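Local coordinates for protein glutathione s-transferase III (Zea mays, PDB 1AW9) that probably conjugates reduced glutathione to hydrophobic electrophiles, certain herbicides among them, as a homodimeric transferase of the phi class, at residues Asp144-His149 with Lys154-Asp159; Ala93-Trp98 with Thr162-Asn167; Ala192-Ile197 with Pro201-Thr206; Ser170-Leu175 with Gly182-Arg187. All blocks are in the same frame, centred on the assembly; numbering follows the deposited sequence.

Interaction 1 (Asp144-His149 with Lys154-Asp159); sequences DVYEAH and KYLAGD. With CD (cadmium ion), chain B.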
# COMPACT_ATOMS: atom_id res chain seq x y z
N ASP A 144 -20.78 -7.13 -14.13
CA ASP A 144 -22.21 -6.86 -14.02
C ASP A 144 -22.60 -6.00 -15.20
O ASP A 144 -23.73 -6.03 -15.65
CB ASP A 144 -22.54 -6.09 -12.75
CG ASP A 144 -22.57 -6.97 -11.53
OD1 ASP A 144 -22.67 -8.20 -11.64
OD2 ASP A 144 -22.46 -6.42 -10.43
N VAL A 145 -21.67 -5.17 -15.66
CA VAL A 145 -21.91 -4.33 -16.82
C VAL A 145 -21.82 -5.16 -18.10
O VAL A 145 -22.55 -4.91 -19.05
CB VAL A 145 -20.96 -3.10 -16.88
CG1 VAL A 145 -21.20 -2.33 -18.18
CG2 VAL A 145 -21.20 -2.19 -15.64
N TYR A 146 -20.94 -6.16 -18.14
CA TYR A 146 -20.82 -7.05 -19.28
C TYR A 146 -22.12 -7.85 -19.36
O TYR A 146 -22.65 -8.10 -20.43
CB TYR A 146 -19.65 -8.04 -19.08
CG TYR A 146 -18.28 -7.55 -19.51
CD1 TYR A 146 -17.71 -6.41 -18.95
CD2 TYR A 146 -17.53 -8.27 -20.45
CE1 TYR A 146 -16.43 -5.98 -19.31
CE2 TYR A 146 -16.25 -7.84 -20.82
CZ TYR A 146 -15.71 -6.70 -20.24
OH TYR A 146 -14.50 -6.24 -20.68
N GLU A 147 -22.61 -8.29 -18.21
CA GLU A 147 -23.82 -9.09 -18.15
C GLU A 147 -25.02 -8.37 -18.75
O GLU A 147 -25.75 -8.93 -19.56
CB GLU A 147 -24.07 -9.47 -16.70
CG GLU A 147 -25.41 -10.06 -16.45
CD GLU A 147 -25.59 -11.46 -17.00
OE1 GLU A 147 -24.65 -12.09 -17.52
OE2 GLU A 147 -26.71 -11.97 -16.89
N ALA A 148 -25.23 -7.12 -18.36
CA ALA A 148 -26.34 -6.36 -18.89
C ALA A 148 -26.14 -6.11 -20.39
O ALA A 148 -27.08 -6.17 -21.18
CB ALA A 148 -26.45 -5.07 -18.16
N HIS A 149 -24.90 -5.87 -20.80
CA HIS A 149 -24.61 -5.63 -22.21
C HIS A 149 -24.81 -6.88 -23.05
O HIS A 149 -25.30 -6.82 -24.17
CB HIS A 149 -23.17 -5.16 -22.36
CG HIS A 149 -22.71 -4.99 -23.78
ND1 HIS A 149 -23.10 -3.93 -24.57
CD2 HIS A 149 -21.86 -5.73 -24.53
CE1 HIS A 149 -22.50 -4.02 -25.75
NE2 HIS A 149 -21.75 -5.10 -25.75
N LYS A 154 -25.10 -10.37 -28.82
CA LYS A 154 -24.56 -11.71 -28.81
C LYS A 154 -23.10 -11.67 -28.37
O LYS A 154 -22.64 -12.50 -27.58
CB LYS A 154 -24.69 -12.32 -30.19
CG LYS A 154 -24.86 -13.81 -30.15
CD LYS A 154 -24.81 -14.39 -31.55
CE LYS A 154 -25.90 -13.80 -32.49
NZ LYS A 154 -25.67 -12.37 -32.90
N TYR A 155 -22.36 -10.74 -28.97
CA TYR A 155 -20.96 -10.54 -28.65
C TYR A 155 -20.83 -9.10 -28.28
O TYR A 155 -21.77 -8.33 -28.44
CB TYR A 155 -20.07 -10.87 -29.84
CG TYR A 155 -20.03 -12.34 -30.12
CD1 TYR A 155 -19.12 -13.18 -29.48
CD2 TYR A 155 -20.92 -12.90 -31.02
CE1 TYR A 155 -19.10 -14.55 -29.72
CE2 TYR A 155 -20.92 -14.25 -31.27
CZ TYR A 155 -20.02 -15.07 -30.63
OH TYR A 155 -20.08 -16.42 -30.90
N LEU A 156 -19.64 -8.72 -27.81
CA LEU A 156 -19.35 -7.34 -27.37
C LEU A 156 -19.75 -6.27 -28.37
O LEU A 156 -20.48 -5.34 -28.01
CB LEU A 156 -17.86 -7.17 -26.92
CG LEU A 156 -17.48 -7.99 -25.67
CD1 LEU A 156 -16.09 -7.73 -25.23
CD2 LEU A 156 -18.48 -7.75 -24.51
N ALA A 157 -19.31 -6.40 -29.62
CA ALA A 157 -19.61 -5.40 -30.64
C ALA A 157 -20.91 -5.63 -31.45
O ALA A 157 -21.23 -4.85 -32.34
CB ALA A 157 -18.41 -5.28 -31.58
N GLY A 158 -21.61 -6.72 -31.15
CA GLY A 158 -22.83 -7.01 -31.87
C GLY A 158 -23.08 -8.48 -32.12
O GLY A 158 -22.81 -9.32 -31.27
N ASP A 159 -23.59 -8.79 -33.30
CA ASP A 159 -23.94 -10.14 -33.69
C ASP A 159 -22.77 -11.06 -33.92
O ASP A 159 -22.89 -12.28 -33.82
CB ASP A 159 -24.76 -10.12 -34.97
CG ASP A 159 -26.12 -9.46 -34.80
OD1 ASP A 159 -26.92 -9.96 -33.98
OD2 ASP A 159 -26.40 -8.45 -35.49
CD CD B . -24.09 -1.81 -24.24
O HOH W 1 -25.32 -1.90 -22.91
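H149 and L156 meet with their side chains at about a right angle, and the imidazole reaches past the leucine branch to its backbone. The ring nitrogen NE2 of H149 donates to the carbonyl O of L156 over 2.6 Å, with an N-H...O angle of 156°. The oxygen lies practically in the imidazole plane and is met in its own carbonyl plane on a lone pair. CG of H149 stands anti to the backbone N (chi1 175°), which carries the ring off the helix toward the loop. At the other nitrogen, ND1 of H149 binds a cadmium ion at 2.4 Å, and the bond at NE2 and the metal at ND1 together hold the ring's rotation. Histidine suits this place because one ring can be donor and metal ligand at once; with NE2 protonated, ND1 keeps the lone pair that the metal needs.

Beside this polar link runs an apolar one. Methyl CD2 of L156 packs 3.9 Å from CD2 of H149 and 4.2 Å from CD2 of Y146, whose ring it approaches obliquely. The hydroxyl of Y146 is hydrogen-bonded to H168, while W98 stacks on the H149 ring and meets Y146 edge-to-face.

The loop that receives the histidine is itself braced. Y155 to G158 form a type I beta turn, and NZ of K154 makes a salt bridge to OD1 of D159 at 2.9 Å. G158 has backbone angles that call for glycine. The histidine thus holds a beta turn that follows helix 129-152 back against the end of that helix, in the all-helical C-terminal domain of the glutathione transferase fold.

Interaction 2 (Ala93-Trp98 with Thr162-Asn167); sequences AKLEVW and TLADAN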
# COMPACT_ATOMS: atom_id res chain seq x y z
N ALA A 93 -18.77 1.89 -33.17
CA ALA A 93 -18.83 2.57 -31.89
C ALA A 93 -18.67 1.55 -30.78
O ALA A 93 -17.93 1.79 -29.84
CB ALA A 93 -20.14 3.31 -31.74
N LYS A 94 -19.36 0.41 -30.88
CA LYS A 94 -19.26 -0.63 -29.88
C LYS A 94 -17.91 -1.33 -29.92
O LYS A 94 -17.32 -1.66 -28.88
CB LYS A 94 -20.35 -1.68 -30.06
CG LYS A 94 -21.72 -1.21 -29.68
CD LYS A 94 -22.73 -2.35 -29.79
CE LYS A 94 -24.11 -1.89 -29.37
NZ LYS A 94 -25.08 -2.96 -29.71
N LEU A 95 -17.42 -1.59 -31.12
CA LEU A 95 -16.15 -2.26 -31.23
C LEU A 95 -15.01 -1.47 -30.55
O LEU A 95 -14.21 -2.07 -29.84
CB LEU A 95 -15.82 -2.52 -32.68
CG LEU A 95 -14.50 -3.29 -32.80
CD1 LEU A 95 -14.60 -4.67 -32.14
CD2 LEU A 95 -14.15 -3.42 -34.24
N GLU A 96 -14.93 -0.16 -30.76
CA GLU A 96 -13.87 0.67 -30.17
C GLU A 96 -14.04 0.82 -28.65
O GLU A 96 -13.06 0.79 -27.89
CB GLU A 96 -13.81 2.04 -30.84
CG GLU A 96 -13.59 2.02 -32.34
CD GLU A 96 -12.23 1.50 -32.77
OE1 GLU A 96 -11.35 1.23 -31.93
OE2 GLU A 96 -12.06 1.37 -33.99
N VAL A 97 -15.29 0.97 -28.20
CA VAL A 97 -15.59 1.10 -26.79
C VAL A 97 -15.21 -0.17 -26.03
O VAL A 97 -14.49 -0.09 -25.06
CB VAL A 97 -17.05 1.44 -26.58
CG1 VAL A 97 -17.42 1.33 -25.14
CG2 VAL A 97 -17.30 2.88 -27.05
N TRP A 98 -15.59 -1.35 -26.51
CA TRP A 98 -15.27 -2.59 -25.80
C TRP A 98 -13.83 -3.04 -25.85
O TRP A 98 -13.45 -3.93 -25.07
CB TRP A 98 -16.23 -3.73 -26.18
CG TRP A 98 -17.55 -3.44 -25.63
CD1 TRP A 98 -18.52 -2.68 -26.22
CD2 TRP A 98 -17.98 -3.65 -24.28
NE1 TRP A 98 -19.49 -2.36 -25.31
CE2 TRP A 98 -19.20 -2.96 -24.11
CE3 TRP A 98 -17.44 -4.35 -23.20
CZ2 TRP A 98 -19.90 -2.94 -22.89
CZ3 TRP A 98 -18.14 -4.32 -21.98
CH2 TRP A 98 -19.36 -3.62 -21.84
N THR A 162 -15.70 -10.45 -32.73
CA THR A 162 -14.72 -9.53 -33.25
C THR A 162 -13.47 -9.57 -32.38
O THR A 162 -13.35 -10.41 -31.48
CB THR A 162 -15.26 -8.07 -33.32
OG1 THR A 162 -15.58 -7.60 -32.00
CG2 THR A 162 -16.51 -7.98 -34.21
N LEU A 163 -12.54 -8.66 -32.68
CA LEU A 163 -11.29 -8.52 -31.95
C LEU A 163 -11.60 -8.25 -30.47
O LEU A 163 -10.93 -8.77 -29.58
CB LEU A 163 -10.50 -7.37 -32.56
CG LEU A 163 -9.08 -7.11 -32.03
CD1 LEU A 163 -8.17 -8.32 -32.31
CD2 LEU A 163 -8.53 -5.84 -32.67
N ALA A 164 -12.63 -7.45 -30.22
CA ALA A 164 -13.03 -7.12 -28.86
C ALA A 164 -13.20 -8.38 -28.00
O ALA A 164 -12.69 -8.42 -26.88
CB ALA A 164 -14.31 -6.28 -28.85
N ASP A 165 -13.83 -9.43 -28.54
CA ASP A 165 -14.04 -10.66 -27.76
C ASP A 165 -12.78 -11.50 -27.62
O ASP A 165 -12.50 -12.04 -26.55
CB ASP A 165 -15.16 -11.55 -28.36
CG ASP A 165 -16.39 -10.76 -28.75
OD1 ASP A 165 -16.41 -10.25 -29.86
OD2 ASP A 165 -17.34 -10.58 -27.95
N ALA A 166 -12.01 -11.57 -28.71
CA ALA A 166 -10.81 -12.38 -28.76
C ALA A 166 -9.75 -11.93 -27.74
O ALA A 166 -9.03 -12.76 -27.17
CB ALA A 166 -10.24 -12.38 -30.21
N ASN A 167 -9.68 -10.61 -27.52
CA ASN A 167 -8.72 -10.02 -26.58
C ASN A 167 -8.98 -10.44 -25.14
O ASN A 167 -8.09 -10.37 -24.29
CB ASN A 167 -8.70 -8.49 -26.72
CG ASN A 167 -7.75 -8.01 -27.82
OD1 ASN A 167 -6.98 -8.80 -28.38
ND2 ASN A 167 -7.74 -6.72 -28.07
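The apolar contacts between L95 and W98 of helix 92-122 and A164 join the two helices. Methyl CD1 of L95 lies 3.7 Å from CB of A164, and CB of W98 comes to 4.2 Å from the same CB of A164. With so small a side chain at 164, the backbones approach closely: the CA atoms of W98 and A164 are 5.9 Å apart. L95 holds CG anti to its backbone N (chi1 -177°), an orientation that sends CD1 across the gap, while the indole of W98 leads away from A164.

A mixed contact follows: the L95 and T162 side chains cross obliquely, and CD1 of L95 comes to 3.1 Å from OG1 of T162, a tight fit of methyl against hydroxyl.

No hydrogen bond crosses the contact; the side-chain ones lie within 162-167. N of T162 gives a nearly straight bond (177°) to OD1 of D165, at 3.0 Å. The other carboxylate oxygen, OD2, takes bonds from L156 N and W193 NE1. Threonine and aspartate are apt here, each carrying an oxygen on a short side chain, close enough to accept from backbone N-H groups at the helix start. T162 at the N-cap and D165 three residues on form a capping box, in which the threonine's own capping bond is a weak one, 3.4 Å from N of A164 to OG1 of T162; it is the N-capping box known from the C-terminal domain of glutathione transferases.

Interaction 3 (Ala192-Ile197 with Pro201-Thr206); sequences AWWEAI and PAFQKT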
# COMPACT_ATOMS: atom_id res chain seq x y z
N ALA A 192 -22.45 -17.81 -20.94
CA ALA A 192 -22.80 -18.28 -22.29
C ALA A 192 -21.77 -17.72 -23.29
O ALA A 192 -21.18 -18.46 -24.09
CB ALA A 192 -24.17 -17.78 -22.65
N TRP A 193 -21.54 -16.41 -23.21
CA TRP A 193 -20.59 -15.72 -24.08
C TRP A 193 -19.22 -16.37 -24.02
O TRP A 193 -18.58 -16.58 -25.04
CB TRP A 193 -20.51 -14.26 -23.67
CG TRP A 193 -19.38 -13.47 -24.26
CD1 TRP A 193 -19.24 -13.08 -25.55
CD2 TRP A 193 -18.29 -12.87 -23.54
NE1 TRP A 193 -18.16 -12.24 -25.69
CE2 TRP A 193 -17.56 -12.09 -24.46
CE3 TRP A 193 -17.88 -12.89 -22.19
CZ2 TRP A 193 -16.43 -11.34 -24.08
CZ3 TRP A 193 -16.75 -12.13 -21.82
CH2 TRP A 193 -16.04 -11.37 -22.76
N TRP A 194 -18.76 -16.69 -22.82
CA TRP A 194 -17.46 -17.34 -22.60
C TRP A 194 -17.48 -18.75 -23.16
O TRP A 194 -16.51 -19.20 -23.77
CB TRP A 194 -17.15 -17.41 -21.09
CG TRP A 194 -16.08 -18.37 -20.72
CD1 TRP A 194 -16.15 -19.33 -19.76
CD2 TRP A 194 -14.76 -18.47 -21.30
NE1 TRP A 194 -14.96 -20.04 -19.71
CE2 TRP A 194 -14.09 -19.52 -20.64
CE3 TRP A 194 -14.09 -17.77 -22.32
CZ2 TRP A 194 -12.77 -19.91 -20.96
CZ3 TRP A 194 -12.77 -18.16 -22.65
CH2 TRP A 194 -12.13 -19.22 -21.97
N GLU A 195 -18.56 -19.48 -22.95
CA GLU A 195 -18.62 -20.82 -23.46
C GLU A 195 -18.65 -20.83 -24.96
O GLU A 195 -18.10 -21.74 -25.58
CB GLU A 195 -19.78 -21.54 -22.86
CG GLU A 195 -19.39 -21.94 -21.49
CD GLU A 195 -20.52 -22.51 -20.71
OE1 GLU A 195 -21.70 -22.24 -21.04
OE2 GLU A 195 -20.21 -23.24 -19.73
N ALA A 196 -19.23 -19.79 -25.55
CA ALA A 196 -19.22 -19.69 -27.00
C ALA A 196 -17.78 -19.50 -27.48
O ALA A 196 -17.38 -20.08 -28.49
CB ALA A 196 -20.07 -18.55 -27.45
N ILE A 197 -16.98 -18.69 -26.77
CA ILE A 197 -15.58 -18.42 -27.19
C ILE A 197 -14.70 -19.67 -27.13
O ILE A 197 -13.84 -19.87 -27.98
CB ILE A 197 -14.90 -17.28 -26.33
CG1 ILE A 197 -15.66 -15.96 -26.47
CG2 ILE A 197 -13.43 -17.10 -26.74
CD1 ILE A 197 -15.12 -14.83 -25.60
N PRO A 201 -13.01 -23.16 -32.90
CA PRO A 201 -11.95 -24.05 -33.36
C PRO A 201 -10.57 -23.43 -33.15
O PRO A 201 -9.66 -24.09 -32.65
CB PRO A 201 -12.24 -24.16 -34.86
CG PRO A 201 -13.70 -23.97 -34.94
CD PRO A 201 -13.92 -22.83 -34.00
N ALA A 202 -10.42 -22.15 -33.53
CA ALA A 202 -9.16 -21.43 -33.38
C ALA A 202 -8.74 -21.43 -31.92
O ALA A 202 -7.58 -21.73 -31.57
CB ALA A 202 -9.29 -20.01 -33.88
N PHE A 203 -9.71 -21.14 -31.05
CA PHE A 203 -9.40 -21.11 -29.64
C PHE A 203 -8.98 -22.45 -29.14
O PHE A 203 -8.09 -22.54 -28.31
CB PHE A 203 -10.53 -20.56 -28.79
CG PHE A 203 -10.05 -20.11 -27.45
CD1 PHE A 203 -9.02 -19.17 -27.35
CD2 PHE A 203 -10.53 -20.70 -26.30
CE1 PHE A 203 -8.48 -18.83 -26.12
CE2 PHE A 203 -9.99 -20.37 -25.06
CZ PHE A 203 -8.96 -19.44 -24.97
N GLN A 204 -9.59 -23.51 -29.67
CA GLN A 204 -9.28 -24.89 -29.29
C GLN A 204 -7.84 -25.20 -29.55
O GLN A 204 -7.19 -25.89 -28.76
CB GLN A 204 -10.15 -25.85 -30.08
CG GLN A 204 -11.54 -25.96 -29.53
CD GLN A 204 -11.48 -26.24 -28.05
OE1 GLN A 204 -11.19 -27.37 -27.64
NE2 GLN A 204 -11.65 -25.20 -27.23
N LYS A 205 -7.35 -24.66 -30.67
CA LYS A 205 -5.97 -24.83 -31.12
C LYS A 205 -5.06 -24.13 -30.12
O LYS A 205 -4.11 -24.73 -29.57
CB LYS A 205 -5.80 -24.20 -32.51
CG LYS A 205 -4.62 -24.71 -33.38
CD LYS A 205 -4.48 -23.93 -34.72
CE LYS A 205 -5.84 -23.81 -35.46
NZ LYS A 205 -5.87 -22.73 -36.53
N THR A 206 -5.37 -22.86 -29.86
CA THR A 206 -4.61 -22.05 -28.93
C THR A 206 -4.45 -22.75 -27.58
O THR A 206 -3.34 -22.94 -27.10
CB THR A 206 -5.31 -20.70 -28.70
OG1 THR A 206 -5.56 -20.08 -29.97
CG2 THR A 206 -4.43 -19.78 -27.83
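Two consecutive helices, 188-199 and 201-209, supply the segments, and the chain turns between them within a few residues. The backbones come nearest where the CA atoms of I197 and F203 stand 7.2 Å apart; within each segment the helical bonds persist, as from N of A196 to O of A192 and from N of T206 to O of A202. No hydrogen bond passes between the segments, so side-chain packing joins them.

F203 carries that packing. Its CB points to the first helix and lies 3.5 Å from the carbonyl O of I197, while CG and CD2 of its ring are only slightly farther from the same oxygen, which approaches the ring obliquely. Further out, CE2 of F203 meets CH2 of W194 at 3.9 Å. The two side chains cross at about a right angle, and the approach is oblique to both rings. Both aromatic groups extend with CG anti to the backbone N (chi1 163° in W194, -161° in F203), and these torsions bring CE2 and CH2 together across the turn. Large flat residues suit such a place because they can bridge from one helix to the next while the backbones stay apart. I197 takes part through its backbone oxygen; its own CD1 turns back over one face of the W193 indole, 3.8 Å above the plane.

Around this corner, A169 of helix 169-176 touches both I197 and F203, and L172 of that helix touches W193 and W194. Further along the second helix, T206 is hydrogen-bonded to N22 and packs on V15 and T19. Both helices thus pack on helix 169-176, and helix 201-209 also reaches helix 12-23 of the thioredoxin-like domain.

Interaction 4 (Ser170-Leu175 with Gly182-Arg187); sequences SYLLYL and GLVAAR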
# COMPACT_ATOMS: atom_id res chain seq x y z
N SER A 170 -7.75 -15.26 -23.39
CA SER A 170 -6.70 -15.85 -22.56
C SER A 170 -6.93 -15.61 -21.10
O SER A 170 -6.75 -16.52 -20.30
CB SER A 170 -5.30 -15.42 -22.98
OG SER A 170 -5.09 -14.05 -22.78
N TYR A 171 -7.35 -14.40 -20.73
CA TYR A 171 -7.61 -14.13 -19.34
C TYR A 171 -8.87 -14.78 -18.80
O TYR A 171 -8.89 -15.18 -17.64
CB TYR A 171 -7.51 -12.65 -19.03
CG TYR A 171 -6.08 -12.27 -18.66
CD1 TYR A 171 -5.62 -12.42 -17.34
CD2 TYR A 171 -5.17 -11.79 -19.61
CE1 TYR A 171 -4.31 -12.10 -17.00
CE2 TYR A 171 -3.85 -11.46 -19.26
CZ TYR A 171 -3.44 -11.62 -17.95
OH TYR A 171 -2.16 -11.28 -17.58
N LEU A 172 -9.89 -14.99 -19.64
CA LEU A 172 -11.10 -15.69 -19.19
C LEU A 172 -10.69 -17.15 -18.91
O LEU A 172 -11.11 -17.76 -17.93
CB LEU A 172 -12.19 -15.64 -20.26
CG LEU A 172 -13.05 -14.38 -20.35
CD1 LEU A 172 -13.99 -14.57 -21.50
CD2 LEU A 172 -13.85 -14.12 -19.07
N LEU A 173 -9.84 -17.68 -19.79
CA LEU A 173 -9.32 -19.03 -19.68
C LEU A 173 -8.60 -19.21 -18.34
O LEU A 173 -8.92 -20.10 -17.56
CB LEU A 173 -8.37 -19.32 -20.85
CG LEU A 173 -7.84 -20.74 -21.07
CD1 LEU A 173 -6.66 -21.03 -20.17
CD2 LEU A 173 -8.95 -21.76 -20.84
N TYR A 174 -7.64 -18.35 -18.05
CA TYR A 174 -6.90 -18.46 -16.79
C TYR A 174 -7.79 -18.23 -15.56
O TYR A 174 -7.65 -18.94 -14.58
CB TYR A 174 -5.69 -17.54 -16.79
CG TYR A 174 -4.55 -18.10 -17.60
CD1 TYR A 174 -4.65 -18.22 -18.98
CD2 TYR A 174 -3.38 -18.54 -16.99
CE1 TYR A 174 -3.61 -18.77 -19.74
CE2 TYR A 174 -2.33 -19.09 -17.74
CZ TYR A 174 -2.45 -19.20 -19.11
OH TYR A 174 -1.40 -19.68 -19.87
N LEU A 175 -8.70 -17.25 -15.64
CA LEU A 175 -9.62 -16.97 -14.55
C LEU A 175 -10.41 -18.24 -14.21
O LEU A 175 -10.67 -18.51 -13.03
CB LEU A 175 -10.64 -15.92 -14.97
CG LEU A 175 -10.72 -14.55 -14.31
CD1 LEU A 175 -12.16 -14.08 -14.49
CD2 LEU A 175 -10.42 -14.63 -12.82
N GLY A 182 -15.99 -18.45 -10.44
CA GLY A 182 -17.39 -18.12 -10.23
C GLY A 182 -17.86 -16.74 -10.69
O GLY A 182 -19.04 -16.55 -10.96
N LEU A 183 -16.96 -15.77 -10.78
CA LEU A 183 -17.33 -14.43 -11.21
C LEU A 183 -17.96 -14.50 -12.60
O LEU A 183 -18.89 -13.76 -12.93
CB LEU A 183 -16.10 -13.51 -11.20
CG LEU A 183 -15.52 -13.22 -9.80
CD1 LEU A 183 -14.14 -12.63 -9.90
CD2 LEU A 183 -16.45 -12.31 -9.02
N VAL A 184 -17.46 -15.43 -13.40
CA VAL A 184 -17.96 -15.62 -14.75
C VAL A 184 -19.17 -16.54 -14.74
O VAL A 184 -20.22 -16.21 -15.29
CB VAL A 184 -16.88 -16.23 -15.68
CG1 VAL A 184 -17.50 -16.77 -16.99
CG2 VAL A 184 -15.82 -15.19 -15.99
N ALA A 185 -19.02 -17.67 -14.07
CA ALA A 185 -20.09 -18.64 -14.03
C ALA A 185 -21.42 -18.11 -13.49
O ALA A 185 -22.48 -18.41 -14.02
CB ALA A 185 -19.65 -19.87 -13.24
N ALA A 186 -21.35 -17.26 -12.50
CA ALA A 186 -22.53 -16.74 -11.87
C ALA A 186 -23.27 -15.73 -12.69
O ALA A 186 -24.31 -15.23 -12.27
CB ALA A 186 -22.16 -16.14 -10.54
N ARG A 187 -22.73 -15.35 -13.82
CA ARG A 187 -23.41 -14.36 -14.64
C ARG A 187 -23.77 -15.09 -15.91
O ARG A 187 -22.92 -15.40 -16.73
CB ARG A 187 -22.49 -13.15 -14.87
CG ARG A 187 -22.42 -12.23 -13.67
CD ARG A 187 -21.15 -11.41 -13.60
NE ARG A 187 -21.18 -10.55 -12.42
CZ ARG A 187 -20.77 -10.91 -11.20
NH1 ARG A 187 -20.25 -12.12 -10.97
NH2 ARG A 187 -21.03 -10.13 -10.17
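V184 sets its CG2 methyl against two leucines one turn apart on helix 169-176. CD2 of L172 lies 3.8 Å from CG2 of V184, and CD1 of L175 is 4.1 Å from that same methyl. L172 crosses the valine at about a right angle, whereas L175 comes in obliquely. The valine holds CG1 anti to its backbone N (chi1 166°), and this leaves CG2 as the branch that faces the leucines. A beta-branched residue suits the spot: its second methyl, CG1, is directed elsewhere and meets W194 of the following helix.

The backbones are well separated, the CA atoms of L172 and V184 being 8.2 Å apart, so the longer leucine side chains span most of the gap. No hydrogen bond crosses the contact.

The polar contact here is within 182-187. NH1 of R187 donates to the carbonyl O of L183 over 2.9 Å, on a lone pair in the carbonyl plane, though that oxygen is tilted 17° from the guanidinium plane. NE of R187 forms a salt bridge with D144, so the arginine, itself at the N-cap position of helix 188-199, ties this turn to helix 129-152. Such leucine-valine packing between successive short helices belongs to the hydrophobic core of the helical C-terminal domain.

Overall arrangement
Interaction 1 and interaction 2, with centres 10 Å apart, are the closest pair, and NE1 of W98 lies 3.5 Å from CE1 of H149 where they touch. D165 ties three contacts together: its OD2 is 3.0 Å from N of L156 in interaction 1 and 2.9 Å from NE1 of W193 in interaction 3, both probable hydrogen bonds. Interactions 3 and 4 touch as well, with 13 Å between centres, as do 1 and 4, with 15 Å. A cadmium ion is bound in interaction 1; the W98 side chain of interaction 2 lies about 5 Å from a bound cadmium ion. The probable glutathione site is nearer interactions 3 and 4, with the P12 side chain about 10 Å from that of F203 and 9 Å from that of L175.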